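PDB 1I0R: conserved hypothetical protein from Archaeoglobus fulgidus, which catalyses the reduction of chelated ferric iron with NADH or NADPH as electron donor, binds FMN, and works as a homodimer. Local coordinates for residues Val16-Gln27 with Val44-Ala55; Val66-Ile76 with Lys140-Tyr150. One frame throughout, in Å; residues are numbered along the deposited sequence.

Contact 1 of 2, residues Val16-Gln27 with Val44-Ala55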
loop_
_atom_site.group_PDB
_atom_site.type_symbol
_atom_site.label_atom_id
_atom_site.label_comp_id
_atom_site.label_asym_id
_atom_site.label_seq_id
_atom_site.Cartn_x
_atom_site.Cartn_y
_atom_site.Cartn_z
ATOM N N VAL B 16 -11.678 8.234 0.461
ATOM C CA VAL B 16 -11.110 8.973 -0.676
ATOM C C VAL B 16 -12.248 9.865 -1.190
ATOM O O VAL B 16 -13.351 9.375 -1.468
ATOM C CB VAL B 16 -10.605 8.028 -1.803
ATOM C CG1 VAL B 16 -10.116 8.840 -3.008
ATOM C CG2 VAL B 16 -9.440 7.155 -1.258
ATOM N N THR B 17 -11.976 11.168 -1.312
ATOM C CA THR B 17 -13.017 12.113 -1.727
ATOM C C THR B 17 -12.696 12.919 -2.975
ATOM O O THR B 17 -11.536 13.062 -3.371
ATOM C CB THR B 17 -13.305 13.113 -0.585
ATOM O OG1 THR B 17 -12.081 13.755 -0.199
ATOM C CG2 THR B 17 -13.902 12.407 0.625
ATOM N N SER B 18 -13.740 13.450 -3.618
ATOM C CA SER B 18 -13.538 14.277 -4.793
ATOM C C SER B 18 -14.828 15.052 -4.981
ATOM O O SER B 18 -15.724 14.941 -4.161
ATOM C CB SER B 18 -13.241 13.434 -6.036
ATOM O OG SER B 18 -12.752 14.253 -7.075
ATOM N N GLU B 19 -14.896 15.855 -6.031
ATOM C CA GLU B 19 -16.101 16.636 -6.295
ATOM C C GLU B 19 -16.214 16.813 -7.783
ATOM O O GLU B 19 -15.230 17.130 -8.456
ATOM C CB GLU B 19 -16.009 18.003 -5.605
ATOM C CG GLU B 19 -17.064 19.034 -6.033
ATOM C CD GLU B 19 -16.845 19.547 -7.454
ATOM O OE1 GLU B 19 -15.671 19.550 -7.917
ATOM O OE2 GLU B 19 -17.839 19.959 -8.098
ATOM N N SER B 20 -17.411 16.611 -8.307
ATOM C CA SER B 20 -17.608 16.774 -9.731
ATOM C C SER B 20 -18.992 17.337 -9.999
ATOM O O SER B 20 -19.965 16.899 -9.395
ATOM C CB SER B 20 -17.448 15.424 -10.434
ATOM O OG SER B 20 -17.335 15.599 -11.831
ATOM N N ASN B 21 -19.075 18.321 -10.885
ATOM C CA ASN B 21 -20.374 18.902 -11.223
ATOM C C ASN B 21 -21.096 19.384 -9.966
ATOM O O ASN B 21 -22.285 19.107 -9.774
ATOM C CB ASN B 21 -21.224 17.847 -11.934
ATOM C CG ASN B 21 -20.584 17.354 -13.218
ATOM O OD1 ASN B 21 -20.756 16.196 -13.613
ATOM N ND2 ASN B 21 -19.848 18.238 -13.887
ATOM N N GLY B 22 -20.366 20.083 -9.104
ATOM C CA GLY B 22 -20.955 20.594 -7.879
ATOM C C GLY B 22 -21.518 19.531 -6.955
ATOM O O GLY B 22 -22.426 19.805 -6.165
ATOM N N ARG B 23 -20.989 18.315 -7.046
ATOM C CA ARG B 23 -21.447 17.222 -6.199
ATOM C C ARG B 23 -20.271 16.537 -5.512
ATOM O O ARG B 23 -19.365 16.051 -6.182
ATOM C CB ARG B 23 -22.206 16.193 -7.029
ATOM C CG ARG B 23 -22.692 15.000 -6.233
ATOM C CD ARG B 23 -23.604 14.103 -7.056
ATOM N NE ARG B 23 -24.822 14.792 -7.492
ATOM C CZ ARG B 23 -24.907 15.601 -8.550
ATOM N NH1 ARG B 23 -23.842 15.840 -9.310
ATOM N NH2 ARG B 23 -26.068 16.170 -8.856
ATOM N N LYS B 24 -20.303 16.515 -4.183
ATOM C CA LYS B 24 -19.252 15.878 -3.383
ATOM C C LYS B 24 -19.393 14.367 -3.506
ATOM O O LYS B 24 -20.511 13.849 -3.553
ATOM C CB LYS B 24 -19.382 16.267 -1.905
ATOM C CG LYS B 24 -19.202 17.768 -1.612
ATOM C CD LYS B 24 -19.221 18.091 -0.112
ATOM C CE LYS B 24 -20.556 17.766 0.566
ATOM N NZ LYS B 24 -21.693 18.560 0.040
ATOM N N CYS B 25 -18.256 13.666 -3.555
ATOM C CA CYS B 25 -18.252 12.205 -3.646
ATOM C C CYS B 25 -17.221 11.654 -2.669
ATOM O O CYS B 25 -16.273 12.345 -2.302
ATOM C CB CYS B 25 -17.863 11.728 -5.039
ATOM S SG CYS B 25 -19.001 12.137 -6.394
ATOM N N GLY B 26 -17.423 10.422 -2.233
ATOM C CA GLY B 26 -16.455 9.827 -1.321
ATOM C C GLY B 26 -16.693 8.335 -1.228
ATOM O O GLY B 26 -17.817 7.878 -1.375
ATOM N N GLN B 27 -15.629 7.569 -1.007
ATOM C CA GLN B 27 -15.763 6.127 -0.873
ATOM C C GLN B 27 -14.685 5.610 0.069
ATOM O O GLN B 27 -13.646 6.247 0.247
ATOM C CB GLN B 27 -15.596 5.417 -2.221
ATOM C CG GLN B 27 -14.174 5.459 -2.749
ATOM C CD GLN B 27 -13.900 4.455 -3.867
ATOM O OE1 GLN B 27 -14.148 4.730 -5.042
ATOM N NE2 GLN B 27 -13.373 3.282 -3.500
ATOM N N VAL B 44 -3.988 6.367 -5.486
ATOM C CA VAL B 44 -5.234 5.783 -4.987
ATOM C C VAL B 44 -5.768 4.935 -6.135
ATOM O O VAL B 44 -5.792 5.382 -7.268
ATOM C CB VAL B 44 -6.328 6.848 -4.552
ATOM C CG1 VAL B 44 -5.820 7.685 -3.369
ATOM C CG2 VAL B 44 -6.668 7.767 -5.682
ATOM N N CYS B 45 -6.160 3.693 -5.849
ATOM C CA CYS B 45 -6.664 2.813 -6.901
ATOM C C CYS B 45 -8.167 2.651 -6.676
ATOM O O CYS B 45 -8.584 2.119 -5.658
ATOM C CB CYS B 45 -5.938 1.462 -6.826
ATOM S SG CYS B 45 -6.217 0.414 -8.260
ATOM N N LEU B 46 -8.953 3.139 -7.642
ATOM C CA LEU B 46 -10.420 3.126 -7.561
ATOM C C LEU B 46 -11.068 2.309 -8.668
ATOM O O LEU B 46 -10.626 2.349 -9.810
ATOM C CB LEU B 46 -10.942 4.561 -7.669
ATOM C CG LEU B 46 -10.261 5.534 -6.703
ATOM C CD1 LEU B 46 -10.688 6.999 -6.992
ATOM C CD2 LEU B 46 -10.653 5.135 -5.281
ATOM N N ASN B 47 -12.136 1.598 -8.308
ATOM C CA ASN B 47 -12.880 0.776 -9.260
ATOM C C ASN B 47 -13.656 1.669 -10.236
ATOM O O ASN B 47 -14.313 2.635 -9.820
ATOM C CB ASN B 47 -13.834 -0.134 -8.501
ATOM C CG ASN B 47 -14.542 -1.112 -9.415
ATOM O OD1 ASN B 47 -15.252 -0.711 -10.346
ATOM N ND2 ASN B 47 -14.337 -2.399 -9.173
ATOM N N LYS B 48 -13.578 1.340 -11.523
ATOM C CA LYS B 48 -14.220 2.134 -12.574
ATOM C C LYS B 48 -15.722 2.289 -12.457
ATOM O O LYS B 48 -16.296 3.217 -13.036
ATOM C CB LYS B 48 -13.884 1.561 -13.947
ATOM C CG LYS B 48 -12.454 1.847 -14.380
ATOM C CD LYS B 48 -12.160 1.224 -15.730
ATOM C CE LYS B 48 -10.740 1.548 -16.150
ATOM N NZ LYS B 48 -10.397 1.003 -17.493
ATOM N N GLU B 49 -16.350 1.406 -11.697
ATOM C CA GLU B 49 -17.803 1.463 -11.531
ATOM C C GLU B 49 -18.270 2.434 -10.444
ATOM O O GLU B 49 -19.465 2.726 -10.342
ATOM C CB GLU B 49 -18.338 0.061 -11.231
ATOM C CG GLU B 49 -18.011 -0.949 -12.318
ATOM C CD GLU B 49 -18.549 -2.339 -12.027
ATOM O OE1 GLU B 49 -18.211 -2.906 -10.957
ATOM O OE2 GLU B 49 -19.307 -2.872 -12.875
ATOM N N ASN B 50 -17.338 2.950 -9.649
ATOM C CA ASN B 50 -17.671 3.864 -8.552
ATOM C C ASN B 50 -17.818 5.335 -8.940
ATOM O O ASN B 50 -17.112 5.833 -9.808
ATOM C CB ASN B 50 -16.616 3.781 -7.437
ATOM C CG ASN B 50 -16.352 2.361 -6.980
ATOM O OD1 ASN B 50 -17.128 1.443 -7.263
ATOM N ND2 ASN B 50 -15.256 2.176 -6.259
ATOM N N ASP B 51 -18.734 6.041 -8.280
ATOM C CA ASP B 51 -18.910 7.450 -8.588
ATOM C C ASP B 51 -17.678 8.286 -8.251
ATOM O O ASP B 51 -17.379 9.266 -8.944
ATOM C CB ASP B 51 -20.131 8.020 -7.851
ATOM C CG ASP B 51 -21.437 7.400 -8.318
ATOM O OD1 ASP B 51 -21.612 7.193 -9.542
ATOM O OD2 ASP B 51 -22.308 7.130 -7.452
ATOM N N THR B 52 -16.954 7.901 -7.197
ATOM C CA THR B 52 -15.764 8.644 -6.805
ATOM C C THR B 52 -14.709 8.509 -7.906
ATOM O O THR B 52 -13.990 9.466 -8.203
ATOM C CB THR B 52 -15.230 8.149 -5.436
ATOM O OG1 THR B 52 -16.260 8.299 -4.442
ATOM C CG2 THR B 52 -14.020 8.980 -4.988
ATOM N N HIS B 53 -14.620 7.328 -8.520
ATOM C CA HIS B 53 -13.667 7.140 -9.611
ATOM C C HIS B 53 -13.956 8.192 -10.700
ATOM O O HIS B 53 -13.057 8.903 -11.166
ATOM C CB HIS B 53 -13.811 5.723 -10.213
ATOM C CG HIS B 53 -13.176 5.571 -11.565
ATOM N ND1 HIS B 53 -11.895 5.079 -11.749
ATOM C CD2 HIS B 53 -13.630 5.898 -12.799
ATOM C CE1 HIS B 53 -11.590 5.118 -13.034
ATOM N NE2 HIS B 53 -12.628 5.614 -13.692
ATOM N N ASN B 54 -15.218 8.292 -11.103
ATOM C CA ASN B 54 -15.565 9.231 -12.148
ATOM C C ASN B 54 -15.359 10.682 -11.742
ATOM O O ASN B 54 -14.996 11.497 -12.586
ATOM C CB ASN B 54 -17.003 8.982 -12.627
ATOM C CG ASN B 54 -17.217 7.545 -13.087
ATOM O OD1 ASN B 54 -16.312 6.920 -13.647
ATOM N ND2 ASN B 54 -18.421 7.018 -12.868
ATOM N N ALA B 55 -15.563 11.002 -10.461
ATOM C CA ALA B 55 -15.367 12.374 -9.978
ATOM C C ALA B 55 -13.889 12.734 -10.043
ATOM O O ALA B 55 -13.519 13.845 -10.408
ATOM C CB ALA B 55 -15.884 12.520 -8.542
HETATM O O HOH W 1 -12.492 1.079 -5.464
#

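Contact 2 of 2, residues Val66-Ile76 with Lys140-Tyr150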
loop_
_atom_site.group_PDB
_atom_site.type_symbol
_atom_site.label_atom_id
_atom_site.label_comp_id
_atom_site.label_asym_id
_atom_site.label_seq_id
_atom_site.Cartn_x
_atom_site.Cartn_y
_atom_site.Cartn_z
ATOM N N VAL B 66 -7.246 9.632 6.600
ATOM C CA VAL B 66 -6.730 8.391 7.200
ATOM C C VAL B 66 -7.561 8.125 8.452
ATOM O O VAL B 66 -7.483 8.875 9.430
ATOM C CB VAL B 66 -5.230 8.532 7.559
ATOM C CG1 VAL B 66 -4.683 7.191 8.095
ATOM C CG2 VAL B 66 -4.448 8.952 6.321
ATOM N N LEU B 67 -8.359 7.063 8.423
ATOM C CA LEU B 67 -9.247 6.772 9.552
ATOM C C LEU B 67 -8.588 6.313 10.838
ATOM O O LEU B 67 -7.611 5.573 10.818
ATOM C CB LEU B 67 -10.305 5.747 9.134
ATOM C CG LEU B 67 -11.188 6.192 7.966
ATOM C CD1 LEU B 67 -12.027 5.018 7.435
ATOM C CD2 LEU B 67 -12.066 7.352 8.439
ATOM N N GLU B 68 -9.125 6.780 11.968
ATOM C CA GLU B 68 -8.592 6.403 13.271
ATOM C C GLU B 68 -9.093 5.017 13.678
ATOM O O GLU B 68 -10.140 4.546 13.213
ATOM C CB GLU B 68 -8.975 7.444 14.340
ATOM C CG GLU B 68 -10.468 7.477 14.680
ATOM C CD GLU B 68 -10.799 8.493 15.776
ATOM O OE1 GLU B 68 -10.019 8.602 16.741
ATOM O OE2 GLU B 68 -11.842 9.180 15.684
ATOM N N LEU B 69 -8.318 4.363 14.540
ATOM C CA LEU B 69 -8.632 3.018 15.014
ATOM C C LEU B 69 -10.053 2.844 15.541
ATOM O O LEU B 69 -10.692 1.818 15.308
ATOM C CB LEU B 69 -7.630 2.635 16.112
ATOM C CG LEU B 69 -7.937 1.387 16.941
ATOM C CD1 LEU B 69 -7.879 0.146 16.054
ATOM C CD2 LEU B 69 -6.934 1.288 18.090
ATOM N N GLU B 70 -10.547 3.853 16.243
ATOM C CA GLU B 70 -11.882 3.772 16.822
ATOM C C GLU B 70 -13.030 4.309 15.974
ATOM O O GLU B 70 -14.096 4.628 16.502
ATOM C CB GLU B 70 -11.886 4.458 18.187
ATOM C CG GLU B 70 -11.208 3.641 19.271
ATOM C CD GLU B 70 -11.279 4.313 20.625
ATOM O OE1 GLU B 70 -10.592 5.341 20.813
ATOM O OE2 GLU B 70 -12.033 3.820 21.498
ATOM N N THR B 71 -12.826 4.398 14.664
ATOM C CA THR B 71 -13.871 4.883 13.770
ATOM C C THR B 71 -15.093 3.968 13.849
ATOM O O THR B 71 -14.979 2.758 13.696
ATOM C CB THR B 71 -13.379 4.925 12.301
ATOM O OG1 THR B 71 -12.269 5.828 12.189
ATOM C CG2 THR B 71 -14.493 5.411 11.385
ATOM N N PRO B 72 -16.285 4.535 14.098
ATOM C CA PRO B 72 -17.496 3.703 14.185
ATOM C C PRO B 72 -17.824 2.953 12.890
ATOM O O PRO B 72 -17.711 3.506 11.797
ATOM C CB PRO B 72 -18.585 4.715 14.547
ATOM C CG PRO B 72 -17.831 5.761 15.317
ATOM C CD PRO B 72 -16.570 5.925 14.499
ATOM N N MET B 73 -18.239 1.694 12.998
ATOM C CA MET B 73 -18.566 0.941 11.793
ATOM C C MET B 73 -19.662 1.624 10.976
ATOM O O MET B 73 -19.696 1.511 9.746
ATOM C CB MET B 73 -19.002 -0.485 12.150
ATOM C CG MET B 73 -17.902 -1.341 12.754
ATOM S SD MET B 73 -16.553 -1.665 11.579
ATOM C CE MET B 73 -17.191 -3.115 10.720
ATOM N N GLU B 74 -20.565 2.326 11.654
ATOM C CA GLU B 74 -21.651 3.009 10.960
ATOM C C GLU B 74 -21.111 4.128 10.074
ATOM O O GLU B 74 -21.617 4.363 8.976
ATOM C CB GLU B 74 -22.669 3.575 11.964
ATOM C CG GLU B 74 -22.061 4.212 13.208
ATOM C CD GLU B 74 -21.968 3.244 14.392
ATOM O OE1 GLU B 74 -21.389 2.140 14.238
ATOM O OE2 GLU B 74 -22.480 3.595 15.487
ATOM N N PHE B 75 -20.077 4.804 10.558
ATOM C CA PHE B 75 -19.463 5.902 9.817
ATOM C C PHE B 75 -18.802 5.332 8.566
ATOM O O PHE B 75 -18.933 5.878 7.476
ATOM C CB PHE B 75 -18.429 6.603 10.705
ATOM C CG PHE B 75 -17.826 7.839 10.091
ATOM C CD1 PHE B 75 -18.506 9.054 10.112
ATOM C CD2 PHE B 75 -16.556 7.795 9.524
ATOM C CE1 PHE B 75 -17.932 10.206 9.582
ATOM C CE2 PHE B 75 -15.970 8.943 8.989
ATOM C CZ PHE B 75 -16.658 10.154 9.019
ATOM N N ILE B 76 -18.093 4.222 8.726
ATOM C CA ILE B 76 -17.448 3.590 7.585
ATOM C C ILE B 76 -18.552 3.159 6.623
ATOM O O ILE B 76 -18.411 3.256 5.402
ATOM C CB ILE B 76 -16.601 2.377 8.045
ATOM C CG1 ILE B 76 -15.518 2.872 9.008
ATOM C CG2 ILE B 76 -15.982 1.673 6.847
ATOM C CD1 ILE B 76 -14.710 1.781 9.704
ATOM N N LYS B 140 -5.124 14.448 14.585
ATOM C CA LYS B 140 -5.282 13.810 15.883
ATOM C C LYS B 140 -4.085 12.961 16.250
ATOM O O LYS B 140 -3.313 12.521 15.396
ATOM C CB LYS B 140 -6.515 12.901 15.887
ATOM C CG LYS B 140 -7.809 13.538 15.410
ATOM C CD LYS B 140 -8.845 12.454 15.066
ATOM C CE LYS B 140 -9.215 11.573 16.261
ATOM N NZ LYS B 140 -10.223 12.203 17.170
ATOM N N ASP B 141 -3.985 12.714 17.549
ATOM C CA ASP B 141 -2.931 11.925 18.152
ATOM C C ASP B 141 -3.262 10.424 18.076
ATOM O O ASP B 141 -2.423 9.577 18.368
ATOM C CB ASP B 141 -2.804 12.387 19.610
ATOM C CG ASP B 141 -1.742 11.647 20.377
ATOM O OD1 ASP B 141 -1.850 10.407 20.512
ATOM O OD2 ASP B 141 -0.799 12.315 20.861
ATOM N N ALA B 142 -4.480 10.103 17.656
ATOM C CA ALA B 142 -4.961 8.722 17.589
ATOM C C ALA B 142 -4.231 7.712 16.698
ATOM O O ALA B 142 -3.567 8.080 15.728
ATOM C CB ALA B 142 -6.431 8.729 17.217
ATOM N N GLU B 143 -4.395 6.434 17.041
ATOM C CA GLU B 143 -3.809 5.329 16.291
ATOM C C GLU B 143 -4.650 5.152 15.033
ATOM O O GLU B 143 -5.842 5.466 15.029
ATOM C CB GLU B 143 -3.829 4.031 17.114
ATOM C CG GLU B 143 -2.947 4.052 18.371
ATOM C CD GLU B 143 -1.519 4.520 18.092
ATOM O OE1 GLU B 143 -0.851 3.932 17.211
ATOM O OE2 GLU B 143 -1.058 5.479 18.759
ATOM N N VAL B 144 -4.035 4.660 13.961
ATOM C CA VAL B 144 -4.767 4.472 12.717
ATOM C C VAL B 144 -5.429 3.109 12.636
ATOM O O VAL B 144 -5.034 2.160 13.316
ATOM C CB VAL B 144 -3.855 4.633 11.459
ATOM C CG1 VAL B 144 -3.164 5.976 11.482
ATOM C CG2 VAL B 144 -2.858 3.484 11.372
ATOM N N LEU B 145 -6.452 3.028 11.799
ATOM C CA LEU B 145 -7.181 1.790 11.569
ATOM C C LEU B 145 -6.579 1.082 10.356
ATOM O O LEU B 145 -6.495 1.659 9.279
ATOM C CB LEU B 145 -8.665 2.099 11.294
ATOM C CG LEU B 145 -9.595 0.928 10.927
ATOM C CD1 LEU B 145 -9.631 -0.064 12.090
ATOM C CD2 LEU B 145 -11.013 1.438 10.606
ATOM N N THR B 146 -6.128 -0.155 10.529
ATOM C CA THR B 146 -5.577 -0.892 9.395
ATOM C C THR B 146 -6.703 -1.721 8.799
ATOM O O THR B 146 -7.733 -1.925 9.439
ATOM C CB THR B 146 -4.444 -1.844 9.807
ATOM O OG1 THR B 146 -4.976 -2.894 10.618
ATOM C CG2 THR B 146 -3.381 -1.098 10.591
ATOM N N TYR B 147 -6.524 -2.174 7.566
ATOM C CA TYR B 147 -7.533 -2.993 6.900
ATOM C C TYR B 147 -7.739 -4.316 7.638
ATOM O O TYR B 147 -8.871 -4.782 7.785
ATOM C CB TYR B 147 -7.118 -3.248 5.443
ATOM C CG TYR B 147 -8.059 -4.130 4.655
ATOM C CD1 TYR B 147 -9.339 -3.696 4.330
ATOM C CD2 TYR B 147 -7.655 -5.388 4.204
ATOM C CE1 TYR B 147 -10.201 -4.495 3.565
ATOM C CE2 TYR B 147 -8.508 -6.197 3.440
ATOM C CZ TYR B 147 -9.774 -5.738 3.124
ATOM O OH TYR B 147 -10.607 -6.510 2.332
ATOM N N ALA B 148 -6.646 -4.913 8.110
ATOM C CA ALA B 148 -6.740 -6.175 8.828
ATOM C C ALA B 148 -7.528 -5.958 10.124
ATOM O O ALA B 148 -8.317 -6.823 10.508
ATOM C CB ALA B 148 -5.346 -6.712 9.124
ATOM N N ASP B 149 -7.319 -4.810 10.777
ATOM C CA ASP B 149 -8.021 -4.453 12.025
ATOM C C ASP B 149 -9.513 -4.420 11.732
ATOM O O ASP B 149 -10.318 -5.031 12.431
ATOM C CB ASP B 149 -7.638 -3.044 12.518
ATOM C CG ASP B 149 -6.252 -2.969 13.132
ATOM O OD1 ASP B 149 -5.659 -1.852 13.103
ATOM O OD2 ASP B 149 -5.767 -3.995 13.664
ATOM N N TYR B 150 -9.870 -3.668 10.693
ATOM C CA TYR B 150 -11.257 -3.524 10.291
ATOM C C TYR B 150 -11.915 -4.886 10.111
ATOM O O TYR B 150 -13.027 -5.130 10.589
ATOM C CB TYR B 150 -11.327 -2.720 8.989
ATOM C CG TYR B 150 -12.694 -2.686 8.356
ATOM C CD1 TYR B 150 -13.730 -1.940 8.919
ATOM C CD2 TYR B 150 -12.965 -3.444 7.222
ATOM C CE1 TYR B 150 -15.006 -1.956 8.365
ATOM C CE2 TYR B 150 -14.229 -3.467 6.664
ATOM C CZ TYR B 150 -15.242 -2.725 7.233
ATOM O OH TYR B 150 -16.483 -2.742 6.643
#

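Contact 1 of 2, residues Val16-Gln27 with Val44-Ala55
Gln27 and Cys25 meet Thr52 and Ala55 where helix 51-59 packs against the hairpin of strands 14-20 and 23-37, part of the six-stranded antiparallel barrel of this flavin reductase. Gln27, Asn50 and Thr52 all belong to the FMN-binding site. In Gln27, CG sits between the backbone N and the carbonyl carbon (chi1 70°), and the chain then runs extended past Thr52 to the end of strand 40-47. There its amide is held at both ends. Asn50 ND2 donates to Gln27 OE1 at 3.0 Å. The donor stands 37° out of the carbonyl plane, and the two amides are turned 60° apart. Gln27 NE2 gives a hydrogen to a water that also accepts from Asn47 N, while Leu46 CD2 lies 3.5 Å from Gln27 OE1 and adds an apolar neighbour.

Thr52 has OG1 anti to its carbonyl carbon, which turns that hydroxyl to the Gly26 backbone and sends CG2 to Val16 O, 3.6 Å away. One turn on, the methyl of Ala55 is wedged among three strand side chains, Ser18, Ser20 and Cys25. Ser18 CB faces the Ala55 methyl, while its hydroxyl is hydrogen-bonded to Ala61 O and Ser59 OG. At the start of the helix, Asp51 forms a salt bridge with Arg82, another FMN-site residue. From strand 23-37, Cys25 SG reaches Ala55 CB at 3.8 Å.

Contact 2 of 2, residues Val66-Ile76 with Lys140-Tyr150
Ile76 and Leu145 meet tip to tip, CD1 to CD2 at 3.8 Å, in the apolar centre of a contact that joins helix 73-78 to the start of helix 147-155 at the end of strand 61-67 in the six-stranded antiparallel barrel. Leu145 is swung round with CG anti to its backbone N (chi1 176°), which spreads its branches between Ile76 and the loop at Leu69. Tyr150, one of the NADP(+)-binding residues, extends the cluster. The side chains of Tyr150 and Ile76 run past one another in opposing senses, Ile76 CD1 lying 3.9 Å from Tyr150 CD1. Met73, bent at both chi2 and chi3, folds its thioether back to the ring in an oblique Met-aromatic contact. The sulfur SD of Met73 stands 4.7 Å from the centroid of the Tyr150 ring, 65° off its normal. On the flank near the second subunit, Val66 CG1 touches Val144 CG1 at 3.9 Å.

The backbones themselves form a single beta bridge, Glu68 with Val144. Leu145 N donates to Leu67 O at 3.0 Å and Leu69 N to Glu143 O at 2.8 Å, two nearly straight bonds that tie the approach to helix 147-155 to the end of strand 61-67. At the start of that helix Thr146 N donates to Asp149 OD1; the return bond completing a capping box is less sure, the place of Thr146 OG1 being doubtful. At the polar edge the extended Glu68 chain passes Ala142 and crosses Lys140. Glu68 OE2 is hydrogen-bonded to His108, and the salt bridge from Glu68 OE1 to Lys140 NZ is long, at 3.6 Å.

The two contacts lie on opposite sides of the chain's centre, with their own centres 21 Å apart and their nearest atoms about 7 Å apart, so they do not touch. They come in series along the chain: contact 1 closes with helix 51-59, strand 61-67 follows, and contact 2 opens at that strand's end. Both are anchored on the same antiparallel barrel, in which strands 14-20 and 61-67 are neighbours. Contact 1 includes FMN-binding residues and contact 2 NADP(+)-binding residues of helix 147-155. Strand 23-37 links the regions, since Ile28, an FMN-site residue just beyond 16-27, touches Leu67 and Ile76.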